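Iron binding protein FbpA (Mannheimia haemolytica, PDB 1Q35) binds ferric iron in the periplasm, probably delivering it to an uptake system of the inner membrane, as other bacterial solute-binding proteins do with their cargo. Local coordinates at residues L115-Y121 with N219-E224; A149-H153 with S289-K293. All coordinates share one frame; numbering follows the deposited sequence. Where two conformers were deposited one is given.

Contact 1. Residues L115-Y121 with N219-E224; sequences LPAGFDY and NFPSGE
Pro221 packs its ring against Tyr121, while Asn219 and Ser222, close by in the same segment, grip the backbone of residues 115-121. Two connections of the periplasmic binding protein fold meet here: one follows strand 96-108, the other leaves the end of strand 216-219 for strand 228-236, and both of these strands pair with 96-108. Pro221 CG lies over one face of the Tyr121 ring, 3.8 Å from its centroid and shifted toward the CZ side, a CH-pi contact in which the two side chains cross at about a right angle. The phenol oxygen, hydrogen-bonded to Arg103 O and His228 N, fixes the far end of that ring. Asn219 turns its amide over the side chain of Leu115; CG is anti to its own carbonyl carbon (chi1 -55°), and OD1 thereby receives Leu115 N at 2.9 Å. The bond is almost straight at hydrogen, 177°, but the donor stands above the carbonyl plane. Water 1 donates a second hydrogen bond to OD1, and ND2 is held by Ile105 O and Thr107 OG1, so both ends of the amide are engaged. Leu115 CD1 also packs against this residue, 3.6 Å from Asn219 CB. Ser222 works at the type II turn Pro116-Phe119. Its OG, placed between backbone N and carbonyl carbon (chi1 55°), accepts Gly118 N at 2.8 Å, and its own N returns a 2.9 Å bond to Phe119 O, so one residue clasps the turn by two bonds. The backbones stay close at Gly118, whose CA sits 3.4 Å from Ser222 O in a CA-H...O contact. Farther along, water 2 bridges the segments, donating to Asp120 OD2 at 2.6 Å and accepting from Glu224 N.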
loop_
_atom_site.group_PDB
_atom_site.type_symbol
_atom_site.label_atom_id
_atom_site.label_comp_id
_atom_site.label_asym_id
_atom_site.label_seq_id
_atom_site.Cartn_x
_atom_site.Cartn_y
_atom_site.Cartn_z
ATOM N N LEU A 115 7.496 9.391 -18.692
ATOM C CA LEU A 115 7.953 8.131 -19.265
ATOM C C LEU A 115 7.073 7.761 -20.451
ATOM O O LEU A 115 5.879 8.039 -20.438
ATOM C CB LEU A 115 7.896 7.022 -18.216
ATOM C CG LEU A 115 8.802 7.292 -17.015
ATOM C CD1 LEU A 115 8.594 6.236 -15.955
ATOM C CD2 LEU A 115 10.269 7.358 -17.440
ATOM N N PRO A 116 7.650 7.129 -21.470
ATOM C CA PRO A 116 6.880 6.717 -22.648
ATOM C C PRO A 116 6.001 5.515 -22.352
ATOM O O PRO A 116 6.303 4.729 -21.447
ATOM C CB PRO A 116 7.966 6.327 -23.651
ATOM C CG PRO A 116 9.091 5.849 -22.800
ATOM C CD PRO A 116 9.063 6.730 -21.578
ATOM N N ALA A 117 4.925 5.360 -23.115
ATOM C CA ALA A 117 4.132 4.142 -23.061
ATOM C C ALA A 117 5.041 2.939 -23.285
ATOM O O ALA A 117 5.933 2.965 -24.135
ATOM C CB ALA A 117 3.026 4.176 -24.106
ATOM N N GLY A 118 4.813 1.893 -22.498
ATOM C CA GLY A 118 5.616 0.685 -22.532
ATOM C C GLY A 118 6.666 0.600 -21.438
ATOM O O GLY A 118 7.233 -0.466 -21.227
ATOM N N PHE A 119 6.928 1.701 -20.737
ATOM C CA PHE A 119 7.937 1.707 -19.675
ATOM C C PHE A 119 7.520 0.803 -18.520
ATOM O O PHE A 119 6.389 0.849 -18.062
ATOM C CB PHE A 119 8.190 3.131 -19.175
ATOM C CG PHE A 119 9.497 3.296 -18.449
ATOM C CD1 PHE A 119 10.614 3.796 -19.108
ATOM C CD2 PHE A 119 9.623 2.944 -17.107
ATOM C CE1 PHE A 119 11.821 3.958 -18.443
ATOM C CE2 PHE A 119 10.835 3.110 -16.439
ATOM C CZ PHE A 119 11.928 3.611 -17.111
ATOM N N ASP A 120 8.467 0.012 -18.037
ATOM C CA ASP A 120 8.223 -1.045 -17.062
ATOM C C ASP A 120 9.118 -0.804 -15.849
ATOM O O ASP A 120 10.192 -0.215 -15.972
ATOM C CB ASP A 120 8.584 -2.377 -17.725
ATOM C CG ASP A 120 8.034 -3.587 -17.008
ATOM O OD1 ASP A 120 8.336 -3.796 -15.812
ATOM O OD2 ASP A 120 7.335 -4.422 -17.617
ATOM N N TYR A 121 8.691 -1.273 -14.677
ATOM C CA TYR A 121 9.600 -1.389 -13.527
ATOM C C TYR A 121 10.958 -1.956 -13.943
ATOM O O TYR A 121 11.996 -1.477 -13.497
ATOM C CB TYR A 121 9.003 -2.290 -12.437
ATOM C CG TYR A 121 7.648 -1.829 -11.971
ATOM C CD1 TYR A 121 7.515 -0.831 -11.014
ATOM C CD2 TYR A 121 6.486 -2.366 -12.519
ATOM C CE1 TYR A 121 6.265 -0.393 -10.602
ATOM C CE2 TYR A 121 5.236 -1.928 -12.120
ATOM C CZ TYR A 121 5.132 -0.948 -11.162
ATOM O OH TYR A 121 3.889 -0.507 -10.785
ATOM N N ASN A 219 4.099 8.565 -12.906
ATOM C CA ASN A 219 4.028 7.690 -14.075
ATOM C C ASN A 219 3.503 6.326 -13.674
ATOM O O ASN A 219 3.982 5.736 -12.713
ATOM C CB ASN A 219 5.399 7.486 -14.727
ATOM C CG ASN A 219 6.087 8.780 -15.096
ATOM O OD1 ASN A 219 5.924 9.292 -16.207
ATOM N ND2 ASN A 219 6.890 9.302 -14.175
ATOM N N PHE A 220 2.546 5.816 -14.443
ATOM C CA PHE A 220 1.980 4.489 -14.232
ATOM C C PHE A 220 2.628 3.534 -15.227
ATOM O O PHE A 220 2.382 3.634 -16.434
ATOM C CB PHE A 220 0.465 4.526 -14.452
ATOM C CG PHE A 220 -0.244 5.486 -13.557
ATOM C CD1 PHE A 220 -0.785 6.658 -14.067
ATOM C CD2 PHE A 220 -0.376 5.224 -12.200
ATOM C CE1 PHE A 220 -1.442 7.549 -13.238
ATOM C CE2 PHE A 220 -1.036 6.114 -11.366
ATOM C CZ PHE A 220 -1.564 7.279 -11.883
ATOM N N PRO A 221 3.482 2.628 -14.754
ATOM C CA PRO A 221 4.142 1.686 -15.663
ATOM C C PRO A 221 3.156 0.948 -16.565
ATOM O O PRO A 221 2.065 0.570 -16.141
ATOM C CB PRO A 221 4.866 0.745 -14.703
ATOM C CG PRO A 221 5.173 1.618 -13.543
ATOM C CD PRO A 221 3.933 2.437 -13.362
ATOM N N SER A 222 3.550 0.764 -17.821
ATOM C CA SER A 222 2.659 0.247 -18.854
ATOM C C SER A 222 3.351 -0.814 -19.708
ATOM O O SER A 222 3.082 -0.942 -20.904
ATOM C CB SER A 222 2.138 1.399 -19.715
ATOM O OG SER A 222 3.202 2.153 -20.260
ATOM N N GLY A 223 4.229 -1.589 -19.076
ATOM C CA GLY A 223 4.769 -2.786 -19.686
ATOM C C GLY A 223 3.750 -3.911 -19.696
ATOM O O GLY A 223 2.559 -3.706 -19.476
ATOM N N GLU A 224 4.240 -5.123 -19.914
ATOM C CA GLU A 224 3.403 -6.301 -20.115
ATOM C C GLU A 224 2.328 -6.475 -19.046
ATOM O O GLU A 224 1.177 -6.803 -19.342
ATOM C CB GLU A 224 4.307 -7.537 -20.142
ATOM C CG GLU A 224 3.581 -8.851 -20.372
ATOM C CD GLU A 224 4.505 -10.056 -20.431
ATOM O OE1 GLU A 224 3.993 -11.175 -20.648
ATOM O OE2 GLU A 224 5.734 -9.895 -20.258
HETATM O O HOH W 1 3.984 8.616 -17.790
HETATM O O HOH W 2 7.187 -5.472 -19.982
#

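Contact 2. Residues A149-H153 with S289-K293; sequences AMIEH and SDTIK
Asp290 reaches across to His153 from the loop before helix 294-298, and the two side chains approach from opposite directions. With CG anti to the backbone N (chi1 -165°), the carboxylate presents OD1 to His153 NE2, which donates a 2.7 Å hydrogen bond at 171° to the syn lone pair of OD1. OD1 lies in the plane of the imidazole, at its edge, while the carboxylate plane is turned 31° from the ring. The other oxygen, OD2, accepts Ile292 N at 3.1 Å from above the carboxylate plane, closing an Asx turn across Thr291. Bonds at both oxygens limit rotation of the carboxylate, whose charge would probably favour a protonated imidazole. His153 also stacks on His225. The bond joins the loop to helix 141-168, a long helix of the periplasmic binding protein fold. Next comes Ile292, which extends CG1 anti to its backbone N and lays CD1 against the helix: CD1 is 3.6 Å from Glu152 CB and 3.9 Å from Ala149 CA. Its CB meets the imidazole obliquely, 4.1 Å from His153 CE1. The Glu152 chain is bent at chi2, and its carboxylate forms a salt bridge with Lys299 and a hydrogen bond with Asn300.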
loop_
_atom_site.group_PDB
_atom_site.type_symbol
_atom_site.label_atom_id
_atom_site.label_comp_id
_atom_site.label_asym_id
_atom_site.label_seq_id
_atom_site.Cartn_x
_atom_site.Cartn_y
_atom_site.Cartn_z
ATOM N N ALA A 149 4.925 -9.821 -6.862
ATOM C CA ALA A 149 4.179 -9.866 -8.114
ATOM C C ALA A 149 5.121 -10.197 -9.274
ATOM O O ALA A 149 4.786 -10.988 -10.154
ATOM C CB ALA A 149 3.469 -8.548 -8.372
ATOM N N MET A 150 6.311 -9.603 -9.264
ATOM C CA MET A 150 7.288 -9.860 -10.311
ATOM C C MET A 150 7.700 -11.337 -10.326
ATOM O O MET A 150 7.875 -11.908 -11.395
ATOM C CB MET A 150 8.487 -8.924 -10.166
ATOM C CG MET A 150 8.095 -7.462 -10.376
ATOM S SD MET A 150 9.420 -6.274 -10.197
ATOM C CE MET A 150 10.212 -6.443 -11.803
ATOM N N ILE A 151 7.817 -11.975 -9.166
ATOM C CA ILE A 151 8.107 -13.407 -9.131
ATOM C C ILE A 151 6.991 -14.219 -9.800
ATOM O O ILE A 151 7.259 -15.158 -10.545
ATOM C CB ILE A 151 8.359 -13.899 -7.692
ATOM C CG1 ILE A 151 9.685 -13.345 -7.161
ATOM C CG2 ILE A 151 8.349 -15.436 -7.633
ATOM C CD1 ILE A 151 9.902 -13.600 -5.689
ATOM N N GLU A 152 5.740 -13.861 -9.550
ATOM C CA GLU A 152 4.626 -14.545 -10.214
ATOM C C GLU A 152 4.771 -14.466 -11.735
ATOM O O GLU A 152 4.534 -15.445 -12.447
ATOM C CB GLU A 152 3.286 -13.943 -9.776
ATOM C CG GLU A 152 2.059 -14.717 -10.242
ATOM C CD GLU A 152 1.767 -15.971 -9.435
ATOM O OE1 GLU A 152 2.616 -16.409 -8.630
ATOM O OE2 GLU A 152 0.664 -16.538 -9.614
ATOM N N HIS A 153 5.168 -13.299 -12.233
ATOM C CA HIS A 153 5.263 -13.065 -13.668
ATOM C C HIS A 153 6.525 -13.636 -14.307
ATOM O O HIS A 153 6.494 -14.015 -15.473
ATOM C CB HIS A 153 5.217 -11.564 -13.971
ATOM C CG HIS A 153 3.962 -10.881 -13.528
ATOM N ND1 HIS A 153 2.701 -11.405 -13.738
ATOM C CD2 HIS A 153 3.777 -9.697 -12.904
ATOM C CE1 HIS A 153 1.798 -10.572 -13.252
ATOM N NE2 HIS A 153 2.424 -9.529 -12.738
ATOM N N SER A 289 -3.997 -1.686 -14.891
ATOM C CA SER A 289 -3.554 -2.394 -13.696
ATOM C C SER A 289 -3.066 -3.796 -14.040
ATOM O O SER A 289 -3.548 -4.431 -14.975
ATOM C CB SER A 289 -4.690 -2.494 -12.672
ATOM O OG SER A 289 -4.994 -1.237 -12.092
ATOM N N ASP A 290 -2.119 -4.286 -13.253
ATOM C CA ASP A 290 -1.759 -5.695 -13.270
ATOM C C ASP A 290 -3.020 -6.495 -12.954
ATOM O O ASP A 290 -3.748 -6.154 -12.031
ATOM C CB ASP A 290 -0.674 -5.945 -12.215
ATOM C CG ASP A 290 0.025 -7.266 -12.382
ATOM O OD1 ASP A 290 1.135 -7.410 -11.800
ATOM O OD2 ASP A 290 -0.438 -8.203 -13.052
ATOM N N THR A 291 -3.276 -7.547 -13.726
ATOM C CA THR A 291 -4.437 -8.408 -13.495
ATOM C C THR A 291 -4.179 -9.490 -12.454
ATOM O O THR A 291 -5.084 -10.257 -12.142
ATOM C CB THR A 291 -4.892 -9.075 -14.812
ATOM O OG1 THR A 291 -3.807 -9.801 -15.395
ATOM C CG2 THR A 291 -5.295 -8.034 -15.850
ATOM N N ILE A 292 -2.960 -9.574 -11.922
ATOM C CA ILE A 292 -2.638 -10.571 -10.908
ATOM C C ILE A 292 -3.656 -10.521 -9.759
ATOM O O ILE A 292 -4.074 -9.453 -9.314
ATOM C CB ILE A 292 -1.195 -10.354 -10.386
ATOM C CG1 ILE A 292 -0.731 -11.548 -9.545
ATOM C CG2 ILE A 292 -1.075 -9.038 -9.600
ATOM C CD1 ILE A 292 0.737 -11.468 -9.156
ATOM N N LYS A 293 -4.071 -11.689 -9.294
ATOM C CA LYS A 293 -4.954 -11.771 -8.138
ATOM C C LYS A 293 -4.193 -11.363 -6.878
ATOM O O LYS A 293 -3.017 -11.693 -6.722
ATOM C CB LYS A 293 -5.478 -13.191 -7.967
ATOM C CG LYS A 293 -6.530 -13.614 -8.958
ATOM C CD LYS A 293 -7.745 -14.223 -8.253
ATOM C CE LYS A 293 -7.382 -15.383 -7.325
ATOM N NZ LYS A 293 -7.913 -15.207 -5.938
#

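How the contacts relate
Contacts 1 and 2 lie on the same side of the chain's centre, their own centres 15 Å apart and their nearest atoms about 4 Å apart without touching. Their segments alternate along the chain, and helix 141-168 connects their surroundings: it carries residues 149-153 and also touches Asp120 and Tyr121 through Tyr154 and Leu146. Thr227 offers a second link, bonding Pro221 of contact 1 and the backbone of Asp290 in contact 2. The same helix bears Tyr142, an iron ligand together with Tyr198 and Tyr199. The side chain of Tyr142 is about 10 Å from that of Tyr121 in contact 1 and about 11 Å from that of Ala149 in contact 2, and iron is absent from this apo model.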